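PDB 3KXP: 2-(acetamidomethylene)succinate hydrolase from Mesorhizobium loti, which catalyses the last step of vitamin B6 breakdown, hydrolysing (E)-2-(acetamidomethylene)succinate to succinic semialdehyde, acetate, ammonia and carbon dioxide. Local coordinates for residues A[61-75]-A[91-105]. Sequence-based numbering, arbitrary orientation.
Sequences NVREKGSGPLMLFFH and LSDRFTTIAVDQRGH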
loop_
_atom_site.group_PDB
_atom_site.type_symbol
_atom_site.label_atom_id
_atom_site.label_comp_id
_atom_site.label_asym_id
_atom_site.label_seq_id
_atom_site.Cartn_x
_atom_site.Cartn_y
_atom_site.Cartn_z
ATOM N N ASN A 61 11.914 -27.791 -5.388
ATOM C CA ASN A 61 11.024 -28.011 -6.524
ATOM C C ASN A 61 10.281 -26.699 -6.786
ATOM O O ASN A 61 9.865 -26.023 -5.843
ATOM C CB ASN A 61 10.011 -29.115 -6.215
ATOM C CG ASN A 61 9.098 -29.408 -7.390
ATOM O OD1 ASN A 61 9.567 -29.759 -8.467
ATOM N ND2 ASN A 61 7.786 -29.259 -7.189
ATOM N N VAL A 62 10.124 -26.332 -8.054
ATOM C CA VAL A 62 9.430 -25.095 -8.392
ATOM C C VAL A 62 8.511 -25.282 -9.595
ATOM O O VAL A 62 8.642 -26.254 -10.337
ATOM C CB VAL A 62 10.435 -23.946 -8.689
ATOM C CG1 VAL A 62 11.374 -23.757 -7.507
ATOM C CG2 VAL A 62 11.232 -24.251 -9.946
ATOM N N ARG A 63 7.571 -24.353 -9.756
ATOM C CA ARG A 63 6.608 -24.360 -10.857
ATOM C C ARG A 63 6.770 -23.016 -11.559
ATOM O O ARG A 63 6.555 -21.970 -10.944
ATOM C CB ARG A 63 5.181 -24.483 -10.317
ATOM C CG ARG A 63 4.924 -25.743 -9.518
ATOM C CD ARG A 63 3.563 -25.706 -8.836
ATOM N NE ARG A 63 3.275 -26.947 -8.119
ATOM C CZ ARG A 63 2.628 -27.989 -8.641
ATOM N NH1 ARG A 63 2.190 -27.943 -9.896
ATOM N NH2 ARG A 63 2.416 -29.080 -7.905
ATOM N N GLU A 64 7.138 -23.040 -12.834
ATOM C CA GLU A 64 7.361 -21.803 -13.569
ATOM C C GLU A 64 6.407 -21.562 -14.722
ATOM O O GLU A 64 5.868 -22.498 -15.309
ATOM C CB GLU A 64 8.773 -21.773 -14.150
ATOM C CG GLU A 64 9.890 -22.134 -13.195
ATOM C CD GLU A 64 11.232 -22.224 -13.917
ATOM O OE1 GLU A 64 11.636 -21.216 -14.545
ATOM O OE2 GLU A 64 11.876 -23.302 -13.862
ATOM N N LYS A 65 6.245 -20.287 -15.060
ATOM C CA LYS A 65 5.396 -19.869 -16.164
ATOM C C LYS A 65 5.516 -18.369 -16.414
ATOM O O LYS A 65 5.748 -17.591 -15.493
ATOM C CB LYS A 65 3.935 -20.232 -15.896
ATOM C CG LYS A 65 3.008 -19.854 -17.039
ATOM C CD LYS A 65 1.590 -20.332 -16.812
ATOM C CE LYS A 65 0.708 -19.893 -17.962
ATOM N NZ LYS A 65 1.324 -20.286 -19.255
ATOM N N GLY A 66 5.371 -17.976 -17.675
ATOM C CA GLY A 66 5.449 -16.573 -18.035
ATOM C C GLY A 66 6.845 -16.027 -18.273
ATOM O O GLY A 66 7.836 -16.759 -18.281
ATOM N N SER A 67 6.911 -14.718 -18.477
ATOM C CA SER A 67 8.171 -14.019 -18.708
ATOM C C SER A 67 8.041 -12.603 -18.157
ATOM O O SER A 67 6.935 -12.081 -18.013
ATOM C CB SER A 67 8.477 -13.961 -20.206
ATOM O OG SER A 67 7.424 -13.318 -20.901
ATOM N N GLY A 68 9.172 -11.979 -17.856
ATOM C CA GLY A 68 9.147 -10.634 -17.315
ATOM C C GLY A 68 9.849 -10.638 -15.977
ATOM O O GLY A 68 10.485 -11.634 -15.628
ATOM N N PRO A 69 9.766 -9.546 -15.202
ATOM C CA PRO A 69 10.427 -9.503 -13.896
ATOM C C PRO A 69 10.067 -10.734 -13.063
ATOM O O PRO A 69 8.980 -11.299 -13.201
ATOM C CB PRO A 69 9.896 -8.206 -13.289
ATOM C CG PRO A 69 9.700 -7.341 -14.496
ATOM C CD PRO A 69 9.041 -8.292 -15.466
ATOM N N LEU A 70 10.982 -11.145 -12.196
ATOM C CA LEU A 70 10.759 -12.315 -11.370
ATOM C C LEU A 70 9.845 -12.078 -10.167
ATOM O O LEU A 70 9.991 -11.098 -9.434
ATOM C CB LEU A 70 12.098 -12.863 -10.886
ATOM C CG LEU A 70 12.031 -14.150 -10.063
ATOM C CD1 LEU A 70 11.462 -15.279 -10.923
ATOM C CD2 LEU A 70 13.427 -14.501 -9.552
HETATM N N MSE A 71 8.901 -12.996 -9.975
HETATM C CA MSE A 71 7.972 -12.931 -8.855
HETATM C C MSE A 71 7.853 -14.330 -8.253
HETATM O O MSE A 71 7.307 -15.239 -8.879
HETATM C CB MSE A 71 6.609 -12.447 -9.325
HETATM C CG MSE A 71 5.676 -12.106 -8.190
HETATM SE SE MSE A 71 4.032 -11.312 -8.825
HETATM C CE MSE A 71 4.681 -9.520 -9.172
ATOM N N LEU A 72 8.363 -14.493 -7.035
ATOM C CA LEU A 72 8.349 -15.788 -6.353
ATOM C C LEU A 72 7.223 -15.922 -5.328
ATOM O O LEU A 72 6.939 -14.982 -4.586
ATOM C CB LEU A 72 9.700 -16.017 -5.671
ATOM C CG LEU A 72 10.901 -15.909 -6.616
ATOM C CD1 LEU A 72 12.199 -16.014 -5.836
ATOM C CD2 LEU A 72 10.815 -17.007 -7.671
ATOM N N PHE A 73 6.593 -17.097 -5.283
ATOM C CA PHE A 73 5.501 -17.345 -4.351
ATOM C C PHE A 73 5.836 -18.446 -3.337
ATOM O O PHE A 73 6.239 -19.546 -3.717
ATOM C CB PHE A 73 4.239 -17.739 -5.112
ATOM C CG PHE A 73 3.727 -16.685 -6.057
ATOM C CD1 PHE A 73 4.403 -16.392 -7.237
ATOM C CD2 PHE A 73 2.527 -16.038 -5.804
ATOM C CE1 PHE A 73 3.882 -15.476 -8.157
ATOM C CE2 PHE A 73 1.998 -15.117 -6.720
ATOM C CZ PHE A 73 2.676 -14.841 -7.894
ATOM N N PHE A 74 5.643 -18.155 -2.051
ATOM C CA PHE A 74 5.940 -19.109 -0.987
ATOM C C PHE A 74 4.724 -19.444 -0.113
ATOM O O PHE A 74 4.172 -18.575 0.567
ATOM C CB PHE A 74 7.073 -18.568 -0.119
ATOM C CG PHE A 74 8.286 -18.172 -0.902
ATOM C CD1 PHE A 74 8.330 -16.951 -1.572
ATOM C CD2 PHE A 74 9.381 -19.027 -0.994
ATOM C CE1 PHE A 74 9.447 -16.586 -2.323
ATOM C CE2 PHE A 74 10.504 -18.671 -1.743
ATOM C CZ PHE A 74 10.537 -17.447 -2.408
ATOM N N HIS A 75 4.344 -20.720 -0.126
ATOM C CA HIS A 75 3.192 -21.256 0.608
ATOM C C HIS A 75 3.309 -21.266 2.143
ATOM O O HIS A 75 4.368 -20.983 2.706
ATOM C CB HIS A 75 2.946 -22.687 0.126
ATOM C CG HIS A 75 4.075 -23.616 0.448
ATOM N ND1 HIS A 75 4.288 -24.111 1.716
ATOM C CD2 HIS A 75 5.120 -24.044 -0.301
ATOM C CE1 HIS A 75 5.418 -24.797 1.738
ATOM N NE2 HIS A 75 5.942 -24.771 0.527
ATOM N N LEU A 91 -0.896 -13.341 -13.551
ATOM C CA LEU A 91 0.217 -12.403 -13.615
ATOM C C LEU A 91 1.331 -12.853 -14.547
ATOM O O LEU A 91 2.330 -12.149 -14.701
ATOM C CB LEU A 91 0.790 -12.190 -12.208
ATOM C CG LEU A 91 -0.138 -11.541 -11.174
ATOM C CD1 LEU A 91 0.347 -11.842 -9.761
ATOM C CD2 LEU A 91 -0.204 -10.052 -11.423
ATOM N N SER A 92 1.144 -14.019 -15.166
ATOM C CA SER A 92 2.129 -14.623 -16.070
ATOM C C SER A 92 2.501 -13.837 -17.320
ATOM O O SER A 92 3.647 -13.890 -17.772
ATOM C CB SER A 92 1.661 -16.015 -16.491
ATOM O OG SER A 92 1.724 -16.912 -15.401
ATOM N N ASP A 93 1.537 -13.123 -17.887
ATOM C CA ASP A 93 1.800 -12.341 -19.082
ATOM C C ASP A 93 2.749 -11.166 -18.845
ATOM O O ASP A 93 3.368 -10.680 -19.787
ATOM C CB ASP A 93 0.482 -11.839 -19.682
ATOM C CG ASP A 93 -0.578 -11.554 -18.626
ATOM O OD1 ASP A 93 -0.356 -10.689 -17.749
ATOM O OD2 ASP A 93 -1.645 -12.205 -18.679
ATOM N N ARG A 94 2.889 -10.735 -17.592
ATOM C CA ARG A 94 3.748 -9.593 -17.258
ATOM C C ARG A 94 4.944 -9.950 -16.379
ATOM O O ARG A 94 5.914 -9.192 -16.310
ATOM C CB ARG A 94 2.931 -8.515 -16.541
ATOM C CG ARG A 94 1.652 -8.096 -17.254
ATOM C CD ARG A 94 0.650 -7.537 -16.249
ATOM N NE ARG A 94 1.276 -6.526 -15.405
ATOM C CZ ARG A 94 0.784 -6.086 -14.253
ATOM N NH1 ARG A 94 -0.359 -6.558 -13.775
ATOM N NH2 ARG A 94 1.458 -5.181 -13.569
ATOM N N PHE A 95 4.866 -11.080 -15.682
ATOM C CA PHE A 95 5.970 -11.499 -14.824
ATOM C C PHE A 95 6.290 -12.980 -14.997
ATOM O O PHE A 95 5.456 -13.769 -15.452
ATOM C CB PHE A 95 5.658 -11.297 -13.330
ATOM C CG PHE A 95 5.208 -9.912 -12.961
ATOM C CD1 PHE A 95 3.871 -9.546 -13.084
ATOM C CD2 PHE A 95 6.112 -8.989 -12.447
ATOM C CE1 PHE A 95 3.441 -8.285 -12.701
ATOM C CE2 PHE A 95 5.690 -7.721 -12.061
ATOM C CZ PHE A 95 4.353 -7.369 -12.187
ATOM N N THR A 96 7.518 -13.336 -14.627
ATOM C CA THR A 96 7.956 -14.725 -14.640
ATOM C C THR A 96 7.547 -15.189 -13.238
ATOM O O THR A 96 8.241 -14.920 -12.253
ATOM C CB THR A 96 9.496 -14.846 -14.787
ATOM O OG1 THR A 96 9.901 -14.358 -16.075
ATOM C CG2 THR A 96 9.932 -16.300 -14.644
ATOM N N THR A 97 6.398 -15.847 -13.154
ATOM C CA THR A 97 5.877 -16.331 -11.883
ATOM C C THR A 97 6.389 -17.725 -11.544
ATOM O O THR A 97 6.216 -18.672 -12.317
ATOM C CB THR A 97 4.338 -16.378 -11.902
ATOM O OG1 THR A 97 3.900 -17.332 -12.879
ATOM C CG2 THR A 97 3.769 -15.012 -12.251
ATOM N N ILE A 98 7.007 -17.854 -10.376
ATOM C CA ILE A 98 7.531 -19.135 -9.935
ATOM C C ILE A 98 7.123 -19.415 -8.493
ATOM O O ILE A 98 7.407 -18.622 -7.591
ATOM C CB ILE A 98 9.077 -19.179 -10.037
ATOM C CG1 ILE A 98 9.508 -18.987 -11.501
ATOM C CG2 ILE A 98 9.589 -20.508 -9.514
ATOM C CD1 ILE A 98 11.019 -19.066 -11.754
ATOM N N ALA A 99 6.440 -20.537 -8.285
ATOM C CA ALA A 99 6.017 -20.937 -6.948
ATOM C C ALA A 99 7.059 -21.926 -6.442
ATOM O O ALA A 99 7.503 -22.797 -7.187
ATOM C CB ALA A 99 4.644 -21.596 -7.003
ATOM N N VAL A 100 7.442 -21.804 -5.179
ATOM C CA VAL A 100 8.469 -22.676 -4.622
ATOM C C VAL A 100 8.011 -23.605 -3.513
ATOM O O VAL A 100 7.404 -23.169 -2.532
ATOM C CB VAL A 100 9.648 -21.845 -4.037
ATOM C CG1 VAL A 100 10.740 -22.760 -3.538
ATOM C CG2 VAL A 100 10.174 -20.873 -5.079
ATOM N N ASP A 101 8.303 -24.891 -3.668
ATOM C CA ASP A 101 7.986 -25.845 -2.618
ATOM C C ASP A 101 9.133 -25.577 -1.664
ATOM O O ASP A 101 10.296 -25.730 -2.034
ATOM C CB ASP A 101 8.055 -27.282 -3.141
ATOM C CG ASP A 101 6.782 -27.700 -3.843
ATOM O OD1 ASP A 101 6.760 -28.795 -4.445
ATOM O OD2 ASP A 101 5.797 -26.931 -3.780
ATOM N N GLN A 102 8.836 -25.147 -0.449
ATOM C CA GLN A 102 9.928 -24.857 0.458
ATOM C C GLN A 102 10.434 -26.112 1.165
ATOM O O GLN A 102 9.758 -27.141 1.183
ATOM C CB GLN A 102 9.493 -23.774 1.437
ATOM C CG GLN A 102 9.097 -22.504 0.696
ATOM C CD GLN A 102 8.410 -21.498 1.578
ATOM O OE1 GLN A 102 9.048 -20.605 2.144
ATOM N NE2 GLN A 102 7.096 -21.642 1.718
ATOM N N ARG A 103 11.640 -26.024 1.719
ATOM C CA ARG A 103 12.241 -27.156 2.401
ATOM C C ARG A 103 11.267 -27.842 3.348
ATOM O O ARG A 103 10.520 -27.189 4.081
ATOM C CB ARG A 103 13.484 -26.716 3.172
ATOM C CG ARG A 103 13.207 -25.799 4.351
ATOM C CD ARG A 103 14.455 -25.683 5.196
ATOM N NE ARG A 103 15.589 -25.244 4.387
ATOM C CZ ARG A 103 16.856 -25.523 4.660
ATOM N NH1 ARG A 103 17.822 -25.079 3.866
ATOM N NH2 ARG A 103 17.157 -26.260 5.715
ATOM N N GLY A 104 11.286 -29.171 3.319
ATOM C CA GLY A 104 10.412 -29.960 4.167
ATOM C C GLY A 104 9.042 -30.173 3.548
ATOM O O GLY A 104 8.244 -30.961 4.060
ATOM N N HIS A 105 8.776 -29.497 2.431
ATOM C CA HIS A 105 7.472 -29.590 1.777
ATOM C C HIS A 105 7.514 -30.085 0.334
ATOM O O HIS A 105 8.578 -30.214 -0.270
ATOM C CB HIS A 105 6.780 -28.219 1.774
ATOM C CG HIS A 105 6.667 -27.577 3.124
ATOM N ND1 HIS A 105 7.761 -27.122 3.831
ATOM C CD2 HIS A 105 5.581 -27.264 3.872
ATOM C CE1 HIS A 105 7.354 -26.553 4.951
ATOM N NE2 HIS A 105 6.036 -26.626 5.000
HETATM O O HOH W 1 4.111 -28.998 -5.139
HETATM O O HOH W 2 4.991 -21.786 -2.783
#
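His75 and Gln102 grip each other just past the ends of their parallel strands. The ring nitrogen NE2 of His75 accepts the backbone N-H of Gln102 at 3.1 Å, an almost straight bond (177°), while the extended Gln102 chain carries its amide NE2 over the centre of the imidazole, where it makes a weak hydrogen bond to His75 O. A chi1 of 64° puts the ring between its own backbone N and carbonyl carbon, which brings it beside residues 101-105; there CE1 also lies over one face of the His105 ring, offset to the rim, 3.3 Å from its CD2. A leucine in place of His75 would probably leave the Gln102 N-H without its acceptor and take away the flat ring that its side-chain amide lies on. Strand 96-100 runs between strand 59-65, antiparallel to it, and strand 70-74, parallel to it and joined through helix 85-89 in a beta-alpha-beta crossover, as expected of the alpha/beta hydrolase sheet. Ile98 suits this central place: its CG2 meets Val62 CB at 3.6 Å, its CD1 lies alongside the aliphatic part of Glu64, and its CB packs against Leu72 CD2. The Glu64 carboxylate itself is paired with Arg51 and Arg133. On the other face, small Ala99 leaves room for Met88 of helix 85-89. At the far end, selenomethionine Met71 bends at chi3 (-78°) to set CE over the middle of the Phe95 ring, 3.5 Å from its centroid, a CH-pi contact within a Met-aromatic pair; Ile312 of helix 301-313 touches both residues. Thr96 OG1 donates to Gly68 O at 2.8 Å, fixing the turn that joins strands 59-65 and 70-74. Beside the opposite end of strand 96-100, Asn61 ND2 reaches Asp101 OD1 at 3.0 Å, approaching from above the carboxylate plane, and Ser81 holds OD2.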